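Local coordinates for protein arylmalonate decarboxylase (Bordetella bronchiseptica, PDB 3IXL) that decarboxylates 2-aryl-2-methylmalonates enantioselectively to 2-arylpropionates, taking up a proton and releasing carbon dioxide, at residues Arg61-Gly66 with Thr97-Thr102; Leu122-Ile127 with Glu132-Phe137; Val162-Leu167 with Leu194-Glu199. The protein carries 2 engineered substitutions. One frame throughout, in Å; residues are numbered along the deposited sequence.

Contact 1 of 3, residues Arg61-Gly66 with Thr97-Thr102; sequences RLQKQG and TGLPCT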
# COMPACT_ATOMS: atom_id res chain seq x y z
N ARG A 61 15.68 -12.62 5.35
CA ARG A 61 16.80 -11.68 5.50
C ARG A 61 16.47 -10.62 6.54
O ARG A 61 17.27 -10.34 7.44
CB ARG A 61 17.19 -11.00 4.18
CG ARG A 61 18.36 -10.03 4.38
CD ARG A 61 18.54 -9.05 3.27
NE ARG A 61 19.50 -8.01 3.66
CZ ARG A 61 19.56 -6.79 3.12
NH1 ARG A 61 18.71 -6.45 2.16
NH2 ARG A 61 20.46 -5.91 3.55
N LEU A 62 15.29 -10.03 6.41
CA LEU A 62 14.87 -9.00 7.36
C LEU A 62 14.78 -9.53 8.80
O LEU A 62 15.13 -8.82 9.75
CB LEU A 62 13.55 -8.36 6.91
CG LEU A 62 13.66 -7.56 5.61
CD1 LEU A 62 12.28 -7.39 4.98
CD2 LEU A 62 14.32 -6.20 5.82
N GLN A 63 14.30 -10.76 8.95
CA GLN A 63 14.29 -11.41 10.26
C GLN A 63 15.70 -11.51 10.84
O GLN A 63 15.91 -11.18 12.00
CB GLN A 63 13.65 -12.81 10.17
CG GLN A 63 13.50 -13.51 11.53
CD GLN A 63 14.72 -14.32 11.92
OE1 GLN A 63 15.43 -14.85 11.08
NE2 GLN A 63 14.97 -14.41 13.23
N LYS A 64 16.65 -11.95 10.02
CA LYS A 64 18.03 -12.09 10.48
C LYS A 64 18.60 -10.73 10.90
O LYS A 64 19.42 -10.65 11.83
CB LYS A 64 18.91 -12.71 9.40
CG LYS A 64 18.61 -14.15 9.09
CD LYS A 64 19.69 -14.74 8.20
CE LYS A 64 19.12 -15.65 7.12
NZ LYS A 64 18.55 -14.89 5.95
N GLN A 65 18.18 -9.67 10.22
CA GLN A 65 18.60 -8.31 10.57
C GLN A 65 17.95 -7.76 11.85
O GLN A 65 18.25 -6.64 12.26
CB GLN A 65 18.30 -7.36 9.42
CG GLN A 65 19.14 -7.58 8.19
CD GLN A 65 18.83 -6.56 7.12
OE1 GLN A 65 19.59 -5.62 6.90
NE2 GLN A 65 17.67 -6.71 6.49
N GLY A 66 17.06 -8.53 12.46
CA GLY A 66 16.45 -8.14 13.73
C GLY A 66 15.11 -7.45 13.62
O GLY A 66 14.61 -6.89 14.59
N THR A 97 9.73 -16.86 9.20
CA THR A 97 10.41 -15.87 10.05
C THR A 97 10.09 -15.98 11.54
O THR A 97 10.88 -15.55 12.39
CB THR A 97 10.04 -14.44 9.63
OG1 THR A 97 8.62 -14.25 9.73
CG2 THR A 97 10.49 -14.18 8.20
N GLY A 98 8.91 -16.52 11.85
CA GLY A 98 8.40 -16.47 13.22
C GLY A 98 7.96 -15.08 13.66
O GLY A 98 7.77 -14.84 14.85
N LEU A 99 7.78 -14.18 12.70
CA LEU A 99 7.47 -12.78 12.99
C LEU A 99 6.08 -12.40 12.53
O LEU A 99 5.56 -13.01 11.61
CB LEU A 99 8.44 -11.86 12.25
CG LEU A 99 9.93 -11.87 12.62
CD1 LEU A 99 10.67 -10.88 11.73
CD2 LEU A 99 10.13 -11.54 14.10
N PRO A 100 5.50 -11.34 13.12
CA PRO A 100 4.28 -10.75 12.54
C PRO A 100 4.60 -10.28 11.12
O PRO A 100 5.58 -9.54 10.91
CB PRO A 100 4.01 -9.55 13.43
CG PRO A 100 4.77 -9.83 14.71
CD PRO A 100 5.96 -10.62 14.32
N CYS A 101 3.81 -10.72 10.16
CA CYS A 101 3.99 -10.35 8.77
C CYS A 101 2.70 -9.79 8.21
O CYS A 101 1.60 -10.16 8.63
CB CYS A 101 4.43 -11.55 7.94
SG CYS A 101 6.10 -12.12 8.33
N THR A 102 2.85 -8.90 7.24
CA THR A 102 1.70 -8.29 6.58
C THR A 102 2.06 -7.91 5.15
O THR A 102 3.19 -8.13 4.70
CB THR A 102 1.18 -7.08 7.39
OG1 THR A 102 -0.07 -6.66 6.85
CG2 THR A 102 2.21 -5.93 7.42
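Gln63, in the last turn of helix 55-64, packs against Thr97 and Leu99, where helix 83-97 ends and the chain turns toward strand 101-103. Both helices therefore finish close together on the surface of the first parallel sheet, and glycine serves both ends. Gly66 has a phi of 96° and closes a Schellman motif, its backbone N bonding to Gln63 O at 2.9 Å; Gly98, also with positive phi, turns the chain out of helix 83-97. Backbones of this handedness suit glycine because it has no CB to clash.

Across the contact the touching is done by methylenes and methyls. With CG anti to its backbone N (chi1 -175°), Gln63 sends its aliphatic part out from the helix and sets CG 3.4 Å from Thr97 O; the bend at chi2 then turns the amide carbon away from a straight chain. Gln63 CB lies 4.0 Å from Thr97 CG2. Leu99 comes in at about a right angle to the glutamine, its CD1 reaching Gln63 CG at 3.9 Å. A glutamine suits this partly exposed spot: its two methylenes pack, and its amide is a polar end compatible with the surface. Leu99 also rests on Val70 of the inner strand 67-72, so it joins this surface patch to the sheet.

Thr97 has two roles. Its CG2 faces the glutamine, while OG1 accepts from Leu99 N at 3.1 Å, an ST turn, and is also bonded to Met93 O one turn back. This hydroxyl ties the helix end to the backbone that follows, which is consistent with holding Leu99 where its CD1 meets Gln63. The polar bonds described lie within each side's own helix end and following chain, so the join itself is van der Waals contact that depends on shape.

Contact 2 of 3, residues Leu122-Ile127 with Glu132-Phe137; sequences LATAYI and ERLAAF. With PAC (2-phenylacetic acid), chain C.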
# COMPACT_ATOMS: atom_id res chain seq x y z
N LEU A 122 -11.80 4.00 -7.00
CA LEU A 122 -10.40 3.63 -7.22
C LEU A 122 -9.67 4.67 -8.06
O LEU A 122 -10.12 5.03 -9.15
CB LEU A 122 -10.32 2.28 -7.94
CG LEU A 122 -11.10 1.10 -7.37
CD1 LEU A 122 -10.90 -0.18 -8.19
CD2 LEU A 122 -10.75 0.87 -5.90
N ALA A 123 -8.54 5.15 -7.54
CA ALA A 123 -7.67 6.07 -8.26
C ALA A 123 -6.33 5.37 -8.26
O ALA A 123 -5.72 5.24 -7.20
CB ALA A 123 -7.58 7.40 -7.51
N THR A 124 -5.88 4.89 -9.41
CA THR A 124 -4.69 4.02 -9.41
C THR A 124 -3.64 4.45 -10.42
O THR A 124 -3.93 5.23 -11.34
CB THR A 124 -5.02 2.55 -9.71
OG1 THR A 124 -5.02 2.36 -11.13
CG2 THR A 124 -6.35 2.12 -9.09
N ALA A 125 -2.44 3.90 -10.26
CA ALA A 125 -1.35 4.16 -11.17
C ALA A 125 -1.35 3.18 -12.35
O ALA A 125 -0.57 3.35 -13.28
CB ALA A 125 -0.02 4.07 -10.43
N TYR A 126 -2.21 2.16 -12.29
CA TYR A 126 -2.00 0.93 -13.08
C TYR A 126 -2.64 0.86 -14.45
O TYR A 126 -3.53 1.66 -14.78
CB TYR A 126 -2.53 -0.29 -12.32
CG TYR A 126 -2.20 -0.39 -10.85
CD1 TYR A 126 -3.22 -0.52 -9.91
CD2 TYR A 126 -0.88 -0.44 -10.42
CE1 TYR A 126 -2.93 -0.67 -8.56
CE2 TYR A 126 -0.57 -0.58 -9.06
CZ TYR A 126 -1.62 -0.70 -8.14
OH TYR A 126 -1.35 -0.85 -6.80
N ILE A 127 -2.19 -0.13 -15.22
CA ILE A 127 -2.91 -0.57 -16.43
C ILE A 127 -4.10 -1.46 -16.04
O ILE A 127 -4.16 -1.98 -14.92
CB ILE A 127 -1.98 -1.28 -17.47
CG1 ILE A 127 -1.33 -2.54 -16.89
CG2 ILE A 127 -0.92 -0.29 -17.97
CD1 ILE A 127 -0.59 -3.40 -17.94
N GLU A 132 -8.40 -4.46 -12.88
CA GLU A 132 -9.43 -5.49 -12.79
C GLU A 132 -9.15 -6.43 -11.63
O GLU A 132 -10.05 -6.80 -10.89
CB GLU A 132 -9.51 -6.29 -14.10
CG GLU A 132 -10.11 -5.52 -15.26
CD GLU A 132 -10.19 -6.33 -16.54
OE1 GLU A 132 -10.66 -5.77 -17.56
OE2 GLU A 132 -9.81 -7.52 -16.55
N ARG A 133 -7.87 -6.79 -11.46
CA ARG A 133 -7.47 -7.66 -10.36
C ARG A 133 -7.67 -6.99 -9.00
O ARG A 133 -8.09 -7.63 -8.04
CB ARG A 133 -6.02 -8.12 -10.54
CG ARG A 133 -5.83 -9.06 -11.73
CD ARG A 133 -4.36 -9.18 -12.09
NE ARG A 133 -4.12 -9.87 -13.37
CZ ARG A 133 -3.54 -11.05 -13.50
NH1 ARG A 133 -3.14 -11.75 -12.45
NH2 ARG A 133 -3.37 -11.54 -14.72
N LEU A 134 -7.41 -5.69 -8.93
CA LEU A 134 -7.67 -4.92 -7.73
C LEU A 134 -9.16 -4.95 -7.40
O LEU A 134 -9.54 -5.26 -6.27
CB LEU A 134 -7.17 -3.48 -7.88
CG LEU A 134 -7.51 -2.51 -6.74
CD1 LEU A 134 -6.97 -2.99 -5.41
CD2 LEU A 134 -7.00 -1.10 -7.04
N ALA A 135 -10.00 -4.64 -8.38
CA ALA A 135 -11.46 -4.68 -8.15
C ALA A 135 -11.95 -6.05 -7.70
O ALA A 135 -12.78 -6.14 -6.78
CB ALA A 135 -12.21 -4.22 -9.40
N ALA A 136 -11.42 -7.11 -8.30
CA ALA A 136 -11.80 -8.48 -7.92
C ALA A 136 -11.38 -8.81 -6.49
O ALA A 136 -12.15 -9.42 -5.73
CB ALA A 136 -11.23 -9.49 -8.90
N PHE A 137 -10.16 -8.40 -6.13
CA PHE A 137 -9.65 -8.58 -4.77
C PHE A 137 -10.54 -7.88 -3.75
O PHE A 137 -10.95 -8.48 -2.75
CB PHE A 137 -8.20 -8.05 -4.69
CG PHE A 137 -7.64 -8.00 -3.30
CD1 PHE A 137 -7.11 -9.15 -2.70
CD2 PHE A 137 -7.62 -6.82 -2.59
CE1 PHE A 137 -6.58 -9.10 -1.40
CE2 PHE A 137 -7.09 -6.76 -1.29
CZ PHE A 137 -6.58 -7.90 -0.71
C1 PAC C . 2.00 -1.37 -6.04
C2 PAC C . 3.24 -1.23 -6.91
C1' PAC C . 4.49 -0.55 -6.38
C2' PAC C . 5.30 0.06 -7.34
C3' PAC C . 6.48 0.71 -6.97
C4' PAC C . 6.86 0.74 -5.63
C5' PAC C . 6.05 0.13 -4.66
C6' PAC C . 4.87 -0.53 -5.03
O1 PAC C . 1.93 -0.90 -4.88
O2 PAC C . 1.05 -2.00 -6.58
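Tyr126 and Leu134 meet ring edge to methyl, between the chain leaving strand 119-124 and the helix that follows. From CB, directed toward the helix, the tyrosine extends with CG anti to its carbonyl carbon (chi1 -45°). On one edge of the ring CE1 lies 4.4 Å from Leu134 CD2; on the other, CE2 is 3.3 Å from O2 of the bound 2-phenylacetic acid. At the tip, OH donates to that same O2 at 2.7 Å and is also bonded to Ser187, so two partners hold the phenol. Thr75, Ser76 and Gly189 bind the ligand too.

Leu134 CD2 also meets Thr124 CG2 at 3.9 Å and Leu122 CD1 at 4.2 Å, both tip to tip; Leu122 CD1 touches Ala135 CB as well. Leucine suits this buried seam: one methyl serves three neighbours, where nothing polar is needed. Thr124 spends its methyl here and its OG1 accepts from Tyr126 N at 3.0 Å, an ST turn, with Asn131 as a further partner.

The axes of 122-124 and 132-137 approach to 10.8 Å, 143° between their directions; their strand 119-124 and helix 128-140 begin a beta-alpha-beta unit ending in strand 144-145. Leu134 also touches Leu185 of strand 183-187 and Phe79 of helix 75-79.

Contact 3 of 3, residues Val162-Leu167 with Leu194-Glu199; sequences VDTATL and LDAIPE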
# COMPACT_ATOMS: atom_id res chain seq x y z
N VAL A 162 5.10 11.19 -10.76
CA VAL A 162 3.77 11.79 -10.83
C VAL A 162 3.63 12.82 -9.70
O VAL A 162 3.88 12.52 -8.53
CB VAL A 162 2.66 10.71 -10.72
CG1 VAL A 162 1.27 11.33 -10.81
CG2 VAL A 162 2.82 9.65 -11.82
N ASP A 163 3.23 14.04 -10.07
CA ASP A 163 3.14 15.14 -9.12
C ASP A 163 1.85 15.14 -8.29
O ASP A 163 0.85 14.52 -8.66
CB ASP A 163 3.22 16.46 -9.89
CG ASP A 163 2.02 16.67 -10.76
OD1 ASP A 163 1.11 17.42 -10.36
OD2 ASP A 163 1.96 16.02 -11.83
N THR A 164 1.89 15.89 -7.20
CA THR A 164 0.77 15.96 -6.27
C THR A 164 -0.53 16.39 -6.92
O THR A 164 -1.58 15.79 -6.67
CB THR A 164 1.12 16.92 -5.11
OG1 THR A 164 2.25 16.40 -4.41
CG2 THR A 164 -0.07 17.11 -4.15
N ALA A 165 -0.49 17.44 -7.74
CA ALA A 165 -1.73 17.96 -8.32
C ALA A 165 -2.39 16.96 -9.28
O ALA A 165 -3.62 16.89 -9.35
CB ALA A 165 -1.47 19.29 -9.02
N THR A 166 -1.58 16.20 -10.00
CA THR A 166 -2.09 15.14 -10.86
C THR A 166 -2.81 14.08 -10.01
O THR A 166 -3.87 13.59 -10.39
CB THR A 166 -0.95 14.50 -11.67
OG1 THR A 166 -0.43 15.47 -12.58
CG2 THR A 166 -1.44 13.28 -12.46
N LEU A 167 -2.24 13.75 -8.86
CA LEU A 167 -2.85 12.75 -7.99
C LEU A 167 -4.14 13.26 -7.33
O LEU A 167 -5.11 12.52 -7.21
CB LEU A 167 -1.85 12.30 -6.91
CG LEU A 167 -0.62 11.57 -7.45
CD1 LEU A 167 0.42 11.41 -6.37
CD2 LEU A 167 -1.03 10.21 -8.05
N LEU A 194 1.69 11.87 -0.16
CA LEU A 194 1.45 12.47 1.16
C LEU A 194 0.83 13.87 1.13
O LEU A 194 0.04 14.21 2.01
CB LEU A 194 2.72 12.45 2.03
CG LEU A 194 3.12 11.09 2.61
CD1 LEU A 194 4.42 11.23 3.38
CD2 LEU A 194 2.05 10.51 3.50
N ASP A 195 1.19 14.68 0.14
CA ASP A 195 0.62 16.03 0.04
C ASP A 195 -0.75 16.01 -0.64
O ASP A 195 -1.57 16.91 -0.44
CB ASP A 195 1.57 16.97 -0.69
CG ASP A 195 2.80 17.31 0.13
OD1 ASP A 195 2.75 17.25 1.37
OD2 ASP A 195 3.83 17.66 -0.48
N ALA A 196 -1.02 14.96 -1.42
CA ALA A 196 -2.31 14.83 -2.10
C ALA A 196 -3.44 14.47 -1.16
O ALA A 196 -4.56 15.00 -1.28
CB ALA A 196 -2.22 13.80 -3.24
N ILE A 197 -3.17 13.56 -0.23
CA ILE A 197 -4.21 13.01 0.65
C ILE A 197 -5.02 14.08 1.41
O ILE A 197 -6.25 14.10 1.28
CB ILE A 197 -3.65 11.94 1.63
CG1 ILE A 197 -3.09 10.74 0.86
CG2 ILE A 197 -4.74 11.49 2.62
CD1 ILE A 197 -2.15 9.89 1.71
N PRO A 198 -4.36 14.95 2.20
CA PRO A 198 -5.18 15.93 2.93
C PRO A 198 -5.95 16.88 2.02
O PRO A 198 -7.01 17.34 2.40
CB PRO A 198 -4.14 16.71 3.77
CG PRO A 198 -2.84 16.49 3.08
CD PRO A 198 -2.92 15.10 2.50
N GLU A 199 -5.42 17.15 0.83
CA GLU A 199 -6.11 18.05 -0.09
C GLU A 199 -7.38 17.39 -0.64
O GLU A 199 -8.44 18.01 -0.71
CB GLU A 199 -5.16 18.46 -1.22
CG GLU A 199 -5.76 19.35 -2.32
CD GLU A 199 -6.28 20.70 -1.85
OE1 GLU A 199 -6.93 21.36 -2.67
OE2 GLU A 199 -6.04 21.10 -0.69
O HOH W 1 1.66 14.12 -2.90
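Thr164 and Ala196 bring the two backbones together, their CA atoms 5.3 Å apart, each near the start of a helix. The segment 162-167 enters helix 164-176 and the segment 194-199 leads into helix 196-204. The short side chains of Thr164 and Ala196 are consistent with so close an approach.

Thr164 holds CG2 anti to its backbone N (OG1 chi1 -61°), which brings the methyl against the main chain of the other segment, 3.6 Å from Ala196 N. Its OG1 passes beside Asp195 CB at 3.8 Å. One turn on, Leu167 CB lies 4.0 Å from Ala196 CB; the alanine methyl lies beside both this leucine and the carbonyl O of Thr164.

Both helices flank the second parallel sheet: helix 164-176 leads into its strand 183-187, and helix 196-204 follows on toward strand 208-210, the alternation of an alpha/beta fold. Asp163 is the N-cap of the first helix. Its OD1 accepts from Thr166 N at 3.0 Å, from above the carboxylate plane (49° out), and its OD2 takes the hydroxyl of Thr166 OG1 at 2.6 Å on the syn side. The aspartate suits this place because its negative charge would probably be favoured by the helix's N-terminal end.

A water bridges the segments, bonded to Thr164 OG1 at 2.8 Å and accepting a weak bond from Asp195 N at 3.1 Å. The carboxylate of Asp195 turns to another partner, forming a salt bridge with Arg26 of helix 23-27.

Followed from the N terminus, the three contacts come in series, neither nested nor crossed. Contact 1 closes a loop of 30 residues that holds strand 67-72, joining the C-terminal end of helix 55-64 to the chain that leaves helix 83-97 beside the first sheet. Contact 2 follows, a short closure of four helical residues, joining strand 119-124 to its own helix beside the ligand. Contact 3 then closes 26 residues, including most of helix 164-176 and strand 183-187, and brings the starts of helices 164-176 and 196-204 together. Contacts 2 and 3 both belong to the second sheet's side, their centres about 19 Å apart; contact 1 lies across the chain's centre from both.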